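Local coordinates for membrane-anchored mycosin mycp1 (Mycobacterium smegmatis, PDB 4KB5), which acts as a subtilisin-like serine protease that cleaves EspB and may regulate ESX-1 secretion and virulence, at residues E16-A30 with D86-A100. Numbering follows the deposited sequence.
Sequences ETGPDQPTEQRKICA and DFVDAAGNGMSDCDA
C29 and C98 meet through contrasting first torsions: SG of C29 stands opposite its own carbonyl carbon (chi1 -69°), whereas SG of C98 swings opposite its backbone N (chi1 178°). The resulting disulfide, C29 SG to C98 SG at 2.1 Å, illustrates how an extension can be tethered to an enzyme core: here the N-terminal extension wraps the subtilisin-like catalytic domain and is pinned to the loop between strand 82-86 and helix 102-110. Beside the bridge, A30 N donates to C98 O (3.0 Å) from well above the carbonyl plane, and A30 CB packs on A100 CB. A100 is followed by H101, the probable charge-relay histidine, whose backbone N is hydrogen-bonded to D97 OD1.

At the far end, G18 N bonds in the carbonyl plane to D86 O (3.0 Å), while the T17 and F87 side chains cross at about a right angle, T17 CB lying over one ring face toward its rim and T17 CG2 3.9 Å from F87 CZ. P19 lays CB and CG against V88 O. That same oxygen accepts from T23 OG1 at 2.7 Å, the hydroxyl tilted from the carbonyl plane, and a water that donates to T23 OG1 accepts from A90 N.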
ATOM      1  N   GLU A  16      18.786   8.600   3.146  1.00 39.72           N
ATOM      2  CA  GLU A  16      19.085   8.666   4.577  1.00 40.09           C
ATOM      3  C   GLU A  16      17.882   8.272   5.419  1.00 39.82           C
ATOM      4  O   GLU A  16      16.741   8.661   5.120  1.00 38.41           O
ATOM      5  CB  GLU A  16      19.542  10.082   4.973  1.00 41.98           C
ATOM      6  CG  GLU A  16      20.937  10.433   4.474  1.00 42.78           C
ATOM      7  CD  GLU A  16      21.217  11.924   4.445  0.27 43.85           C
ATOM      8  OE1 GLU A  16      20.408  12.713   4.975  0.87 46.31           O
ATOM      9  OE2 GLU A  16      22.261  12.310   3.883  0.68 45.17           O
ATOM     10  N   THR A  17      18.154   7.542   6.500  1.00 37.38           N
ATOM     11  CA  THR A  17      17.109   7.063   7.404  1.00 35.98           C
ATOM     12  C   THR A  17      16.839   8.102   8.488  1.00 37.13           C
ATOM     13  O   THR A  17      17.516   9.126   8.545  1.00 38.83           O
ATOM     14  CB  THR A  17      17.474   5.683   8.004  1.00 36.02           C
ATOM     15  OG1 THR A  17      18.716   5.769   8.718  1.00 37.25           O
ATOM     16  CG2 THR A  17      17.633   4.649   6.898  1.00 33.36           C
ATOM     17  N   GLY A  18      15.828   7.866   9.318  1.00 37.36           N
ATOM     18  CA  GLY A  18      15.523   8.749  10.437  1.00 36.08           C
ATOM     19  C   GLY A  18      14.278   9.568  10.198  1.00 37.79           C
ATOM     20  O   GLY A  18      13.868   9.749   9.059  1.00 37.27           O
ATOM     21  N   PRO A  19      13.659  10.076  11.276  1.00 37.90           N
ATOM     22  CA  PRO A  19      12.415  10.836  11.107  1.00 38.33           C
ATOM     23  C   PRO A  19      12.642  12.241  10.539  1.00 40.78           C
ATOM     24  O   PRO A  19      13.781  12.723  10.517  1.00 40.51           O
ATOM     25  CB  PRO A  19      11.868  10.919  12.531  1.00 35.95           C
ATOM     26  CG  PRO A  19      13.093  10.895  13.400  1.00 35.76           C
ATOM     27  CD  PRO A  19      14.146  10.103  12.670  1.00 36.28           C
ATOM     28  N   ASP A  20      11.563  12.874  10.068  1.00 41.85           N
ATOM     29  CA  ASP A  20      11.619  14.241   9.556  1.00 44.31           C
ATOM     30  C   ASP A  20      11.910  15.216  10.703  1.00 46.81           C
ATOM     31  O   ASP A  20      12.783  16.069  10.581  1.00 47.72           O
ATOM     32  CB  ASP A  20      10.319  14.612   8.818  1.00 42.43           C
ATOM     33  CG  ASP A  20      10.336  16.039   8.268  1.00 42.64           C
ATOM     34  OD1 ASP A  20       9.553  16.881   8.770  1.00 42.58           O
ATOM     35  OD2 ASP A  20      11.136  16.322   7.348  1.00 39.89           O
ATOM     36  N   GLN A  21      11.211  15.035  11.821  1.00 49.28           N
ATOM     37  CA  GLN A  21      11.483  15.773  13.052  1.00 49.42           C
ATOM     38  C   GLN A  21      11.498  14.801  14.234  1.00 51.33           C
ATOM     39  O   GLN A  21      10.798  13.788  14.211  1.00 49.26           O
ATOM     40  CB  GLN A  21      10.430  16.860  13.273  1.00 50.41           C
ATOM     41  CG  GLN A  21      10.259  17.806  12.096  0.78 52.77           C
ATOM     42  OE1 GLN A  21      12.467  18.614  12.543  0.84 59.85           O
ATOM     43  NE2 GLN A  21      11.610  19.040  10.511  0.54 51.88           N
ATOM     44  N   PRO A  22      12.293  15.099  15.260  1.00 48.95           N
ATOM     45  CA  PRO A  22      12.410  14.187  16.406  1.00 47.60           C
ATOM     46  C   PRO A  22      11.050  13.791  16.994  1.00 47.46           C
ATOM     47  O   PRO A  22      10.130  14.617  17.064  1.00 45.23           O
ATOM     48  CB  PRO A  22      13.221  15.002  17.427  1.00 50.17           C
ATOM     49  CG  PRO A  22      14.029  15.937  16.588  1.00 50.78           C
ATOM     50  CD  PRO A  22      13.131  16.302  15.435  1.00 49.88           C
ATOM     51  N   THR A  23      10.938  12.530  17.406  1.00 45.22           N
ATOM     52  CA  THR A  23       9.673  11.962  17.864  1.00 44.05           C
ATOM     53  C   THR A  23       9.736  11.526  19.325  1.00 45.08           C
ATOM     54  O   THR A  23      10.813  11.401  19.899  1.00 43.88           O
ATOM     55  CB  THR A  23       9.267  10.745  17.008  1.00 46.56           C
ATOM     56  OG1 THR A  23      10.365   9.825  16.933  1.00 44.75           O
ATOM     57  CG2 THR A  23       8.865  11.181  15.582  1.00 45.32           C
ATOM     58  N   GLU A  24       8.564  11.310  19.912  1.00 44.82           N
ATOM     59  CA  GLU A  24       8.425  10.771  21.255  1.00 46.40           C
ATOM     60  C   GLU A  24       7.153   9.933  21.270  1.00 44.69           C
ATOM     61  O   GLU A  24       6.358  10.003  20.332  1.00 41.73           O
ATOM     62  CB  GLU A  24       8.319  11.899  22.277  1.00 49.43           C
ATOM     63  CG  GLU A  24       6.990  12.632  22.251  1.00 54.51           C
ATOM     64  CD  GLU A  24       7.049  13.957  22.982  1.00 60.42           C
ATOM     65  OE1 GLU A  24       6.158  14.803  22.744  1.00 63.08           O
ATOM     66  OE2 GLU A  24       7.995  14.156  23.778  1.00 61.45           O
ATOM     67  N   GLN A  25       6.963   9.157  22.336  1.00 42.12           N
ATOM     68  CA  GLN A  25       5.841   8.236  22.423  1.00 43.80           C
ATOM     69  C   GLN A  25       4.555   8.935  22.852  1.00 44.85           C
ATOM     70  O   GLN A  25       4.563   9.755  23.764  1.00 44.31           O
ATOM     71  CB  GLN A  25       6.165   7.076  23.372  1.00 42.82           C
ATOM     72  CG  GLN A  25       5.203   5.902  23.246  1.00 42.32           C
ATOM     73  CD  GLN A  25       5.629   4.670  24.026  1.00 45.29           C
ATOM     74  OE1 GLN A  25       6.571   4.705  24.816  1.00 46.89           O
ATOM     75  NE2 GLN A  25       4.923   3.569  23.811  1.00 45.10           N
ATOM     76  N   ARG A  26       3.450   8.566  22.209  1.00 46.24           N
ATOM     77  CA  ARG A  26       2.141   9.112  22.545  1.00 47.44           C
ATOM     78  C   ARG A  26       1.198   8.037  23.090  1.00 46.82           C
ATOM     79  O   ARG A  26       0.344   8.322  23.931  1.00 49.57           O
ATOM     80  CB  ARG A  26       1.514   9.788  21.323  1.00 53.70           C
ATOM     81  CG  ARG A  26       0.158  10.420  21.591  0.74 59.79           C
ATOM     82  CD  ARG A  26      -0.356  11.163  20.369  0.88 65.83           C
ATOM     83  NE  ARG A  26      -1.239  10.332  19.555  0.82 64.72           N
ATOM     84  NH1 ARG A  26      -3.255   9.774  18.598  0.71 67.04           N
ATOM     85  NH2 ARG A  26      -3.091  11.649  19.911  0.61 72.60           N
ATOM     86  N   LYS A  27       1.352   6.806  22.610  1.00 42.14           N
ATOM     87  CA  LYS A  27       0.488   5.696  23.045  1.00 41.82           C
ATOM     88  C   LYS A  27       1.346   4.500  23.432  1.00 38.04           C
ATOM     89  O   LYS A  27       2.443   4.333  22.900  1.00 35.84           O
ATOM     90  CB  LYS A  27      -0.482   5.258  21.923  1.00 42.61           C
ATOM     91  CG  LYS A  27      -1.408   6.344  21.400  1.00 47.21           C
ATOM     92  CD  LYS A  27      -2.498   5.796  20.494  0.87 50.73           C
ATOM     93  CE  LYS A  27      -3.432   6.922  20.062  0.49 53.09           C
ATOM     94  NZ  LYS A  27      -4.466   6.494  19.071  1.00 58.63           N
ATOM     95  N   ILE A  28       0.821   3.654  24.319  1.00 37.12           N
ATOM     96  CA  ILE A  28       1.412   2.347  24.630  1.00 39.05           C
ATOM     97  C   ILE A  28       1.465   1.475  23.365  1.00 38.77           C
ATOM     98  O   ILE A  28       0.577   1.564  22.523  1.00 38.42           O
ATOM     99  CB  ILE A  28       0.606   1.620  25.736  1.00 39.70           C
ATOM    100  CG1 ILE A  28       1.389   0.420  26.293  1.00 39.68           C
ATOM    101  CG2 ILE A  28      -0.770   1.187  25.218  1.00 39.37           C
ATOM    102  CD1 ILE A  28       0.725  -0.261  27.483  1.00 41.38           C
ATOM    103  N   CYS A  29       2.507   0.658  23.226  1.00 39.66           N
ATOM    104  CA  CYS A  29       2.596  -0.303  22.117  1.00 41.51           C
ATOM    105  C   CYS A  29       1.421  -1.278  22.112  1.00 40.43           C
ATOM    106  O   CYS A  29       0.984  -1.722  23.171  1.00 40.08           O
ATOM    107  CB  CYS A  29       3.924  -1.070  22.163  1.00 45.82           C
ATOM    108  SG  CYS A  29       5.385  -0.060  21.775  1.00 54.51           S
ATOM    109  N   ALA A  30       0.921  -1.604  20.918  1.00 38.82           N
ATOM    110  CA  ALA A  30      -0.298  -2.411  20.747  1.00 38.34           C
ATOM    111  C   ALA A  30       0.022  -3.830  20.289  1.00 37.07           C
ATOM    112  O   ALA A  30       1.081  -4.073  19.715  1.00 38.28           O
ATOM    113  CB  ALA A  30      -1.241  -1.734  19.754  1.00 37.62           C
ATOM    114  N   ASP A  86      14.529   2.590   9.808  1.00 30.04           N
ATOM    115  CA  ASP A  86      13.499   3.218  10.624  1.00 32.59           C
ATOM    116  C   ASP A  86      13.458   4.704  10.302  1.00 32.67           C
ATOM    117  O   ASP A  86      14.494   5.362  10.271  1.00 33.90           O
ATOM    118  CB  ASP A  86      13.804   2.987  12.111  1.00 32.64           C
ATOM    119  CG  ASP A  86      12.592   3.183  13.003  1.00 36.30           C
ATOM    120  OD1 ASP A  86      11.718   4.025  12.705  1.00 40.18           O
ATOM    121  OD2 ASP A  86      12.504   2.486  14.037  1.00 40.45           O
ATOM    122  N   PHE A  87      12.257   5.223  10.061  1.00 32.61           N
ATOM    123  CA  PHE A  87      12.045   6.624   9.655  1.00 30.70           C
ATOM    124  C   PHE A  87      11.127   7.295  10.671  1.00 31.69           C
ATOM    125  O   PHE A  87      10.650   8.399  10.460  1.00 32.83           O
ATOM    126  CB  PHE A  87      11.450   6.685   8.225  1.00 28.44           C
ATOM    127  CG  PHE A  87      12.373   6.127   7.171  1.00 27.12           C
ATOM    128  CD1 PHE A  87      13.130   6.973   6.372  1.00 26.79           C
ATOM    129  CD2 PHE A  87      12.529   4.755   7.014  1.00 28.27           C
ATOM    130  CE1 PHE A  87      14.014   6.464   5.428  1.00 25.98           C
ATOM    131  CE2 PHE A  87      13.412   4.234   6.074  1.00 27.80           C
ATOM    132  CZ  PHE A  87      14.159   5.090   5.280  1.00 28.02           C
ATOM    133  N   VAL A  88      10.873   6.608  11.779  1.00 32.38           N
ATOM    134  CA  VAL A  88      10.075   7.168  12.870  1.00 33.24           C
ATOM    135  C   VAL A  88      10.991   7.430  14.085  1.00 36.91           C
ATOM    136  O   VAL A  88      10.933   8.489  14.714  1.00 34.78           O
ATOM    137  CB  VAL A  88       8.904   6.230  13.225  1.00 34.04           C
ATOM    138  CG1 VAL A  88       8.195   6.669  14.502  1.00 34.04           C
ATOM    139  CG2 VAL A  88       7.915   6.142  12.052  1.00 33.83           C
ATOM    140  N   ASP A  89      11.849   6.464  14.391  1.00 38.49           N
ATOM    141  CA  ASP A  89      12.750   6.557  15.543  1.00 41.00           C
ATOM    142  C   ASP A  89      14.161   6.770  15.023  1.00 43.03           C
ATOM    143  O   ASP A  89      14.607   6.054  14.130  1.00 43.96           O
ATOM    144  CB  ASP A  89      12.680   5.261  16.352  1.00 41.93           C
ATOM    145  CG  ASP A  89      13.094   5.438  17.802  0.31 43.37           C
ATOM    146  OD1 ASP A  89      12.240   5.215  18.680  0.76 47.18           O
ATOM    147  OD2 ASP A  89      14.263   5.780  18.073  1.00 42.58           O
ATOM    148  N   ALA A  90      14.865   7.758  15.571  1.00 46.39           N
ATOM    149  CA  ALA A  90      16.268   7.983  15.204  1.00 46.75           C
ATOM    150  C   ALA A  90      17.121   6.731  15.433  1.00 46.12           C
ATOM    151  O   ALA A  90      18.058   6.454  14.679  1.00 46.89           O
ATOM    152  CB  ALA A  90      16.834   9.169  15.967  1.00 48.53           C
ATOM    153  N   ALA A  91      16.785   5.965  16.469  1.00 45.02           N
ATOM    154  CA  ALA A  91      17.466   4.702  16.731  1.00 46.26           C
ATOM    155  C   ALA A  91      16.461   3.576  16.501  1.00 46.69           C
ATOM    156  O   ALA A  91      15.490   3.432  17.251  1.00 52.90           O
ATOM    157  CB  ALA A  91      18.013   4.667  18.156  1.00 43.79           C
ATOM    158  N   GLY A  92      16.679   2.793  15.452  1.00 44.09           N
ATOM    159  CA  GLY A  92      15.699   1.777  15.037  1.00 37.90           C
ATOM    160  C   GLY A  92      16.170   1.157  13.747  1.00 33.64           C
ATOM    161  O   GLY A  92      17.043   1.718  13.087  1.00 33.24           O
ATOM    162  N   ASN A  93      15.610   0.005  13.378  1.00 31.09           N
ATOM    163  CA  ASN A  93      16.017  -0.657  12.135  1.00 29.71           C
ATOM    164  C   ASN A  93      14.834  -1.181  11.289  1.00 28.84           C
ATOM    165  O   ASN A  93      15.046  -1.883  10.313  1.00 28.41           O
ATOM    166  CB  ASN A  93      16.998  -1.795  12.441  1.00 28.15           C
ATOM    167  CG  ASN A  93      16.341  -2.948  13.197  1.00 28.83           C
ATOM    168  OD1 ASN A  93      15.237  -2.808  13.733  1.00 29.15           O
ATOM    169  ND2 ASN A  93      17.017  -4.095  13.238  1.00 28.68           N
ATOM    170  N   GLY A  94      13.609  -0.854  11.691  1.00 27.93           N
ATOM    171  CA  GLY A  94      12.406  -1.359  11.022  1.00 29.33           C
ATOM    172  C   GLY A  94      11.851  -2.663  11.592  1.00 30.26           C
ATOM    173  O   GLY A  94      10.776  -3.111  11.176  1.00 27.58           O
ATOM    174  N   MET A  95      12.550  -3.268  12.561  1.00 29.90           N
ATOM    175  CA  MET A  95      12.115  -4.575  13.075  1.00 28.98           C
ATOM    176  C   MET A  95      11.329  -4.525  14.383  1.00 29.18           C
ATOM    177  O   MET A  95      11.248  -5.531  15.102  1.00 29.49           O
ATOM    178  CB  MET A  95      13.282  -5.566  13.168  1.00 28.97           C
ATOM    179  CG  MET A  95      13.938  -5.923  11.837  1.00 28.97           C
ATOM    180  SD  MET A  95      12.852  -6.760  10.631  1.00 30.14           S
ATOM    181  CE  MET A  95      12.410  -8.209  11.588  1.00 31.24           C
ATOM    182  N   SER A  96      10.745  -3.368  14.687  1.00 28.80           N
ATOM    183  CA  SER A  96       9.882  -3.221  15.851  1.00 30.12           C
ATOM    184  C   SER A  96       8.545  -2.647  15.418  1.00 30.47           C
ATOM    185  O   SER A  96       8.479  -1.528  14.928  1.00 32.41           O
ATOM    186  CB  SER A  96      10.499  -2.299  16.931  1.00 30.61           C
ATOM    187  OG  SER A  96      11.859  -2.629  17.207  1.00 34.84           O
ATOM    188  N   ASP A  97       7.481  -3.407  15.627  1.00 30.31           N
ATOM    189  CA  ASP A  97       6.142  -2.954  15.314  1.00 32.07           C
ATOM    190  C   ASP A  97       5.438  -2.635  16.618  1.00 33.74           C
ATOM    191  O   ASP A  97       5.088  -3.534  17.378  1.00 34.16           O
ATOM    192  CB  ASP A  97       5.381  -4.037  14.541  1.00 31.96           C
ATOM    193  CG  ASP A  97       3.961  -3.614  14.149  1.00 31.50           C
ATOM    194  OD1 ASP A  97       3.244  -4.482  13.624  1.00 31.54           O
ATOM    195  OD2 ASP A  97       3.561  -2.440  14.356  1.00 32.02           O
ATOM    196  N   CYS A  98       5.227  -1.351  16.865  1.00 36.32           N
ATOM    197  CA  CYS A  98       4.581  -0.895  18.086  1.00 39.97           C
ATOM    198  C   CYS A  98       3.099  -0.558  17.819  1.00 40.03           C
ATOM    199  O   CYS A  98       2.370  -0.100  18.700  1.00 40.09           O
ATOM    200  CB  CYS A  98       5.400   0.274  18.666  1.00 45.71           C
ATOM    201  SG  CYS A  98       4.769   1.068  20.166  1.00 65.40           S
ATOM    202  N   ASP A  99       2.639  -0.843  16.601  1.00 37.82           N
ATOM    203  CA  ASP A  99       1.300  -0.445  16.187  1.00 38.13           C
ATOM    204  C   ASP A  99       0.332  -1.579  15.860  1.00 37.44           C
ATOM    205  O   ASP A  99      -0.829  -1.317  15.608  1.00 38.87           O
ATOM    206  CB  ASP A  99       1.395   0.520  14.999  1.00 39.64           C
ATOM    207  CG  ASP A  99       2.047   1.833  15.384  1.00 40.96           C
ATOM    208  OD1 ASP A  99       3.278   1.969  15.225  1.00 40.64           O
ATOM    209  OD2 ASP A  99       1.335   2.717  15.898  1.00 43.80           O
ATOM    210  N   ALA A 100       0.804  -2.828  15.862  1.00 37.10           N
ATOM    211  CA  ALA A 100      -0.010  -3.975  15.453  1.00 33.50           C
ATOM    212  C   ALA A 100      -0.593  -3.744  14.056  1.00 35.86           C
ATOM    213  O   ALA A 100      -1.817  -3.717  13.862  1.00 34.23           O
ATOM    214  CB  ALA A 100      -1.111  -4.260  16.471  1.00 34.66           C
TER
HETATM  215  O   HOH W   1      13.170   9.000  17.971  1.00 62.79           O
HETATM  216  O   HOH W   2       4.041  -3.747  20.070  1.00 40.61           O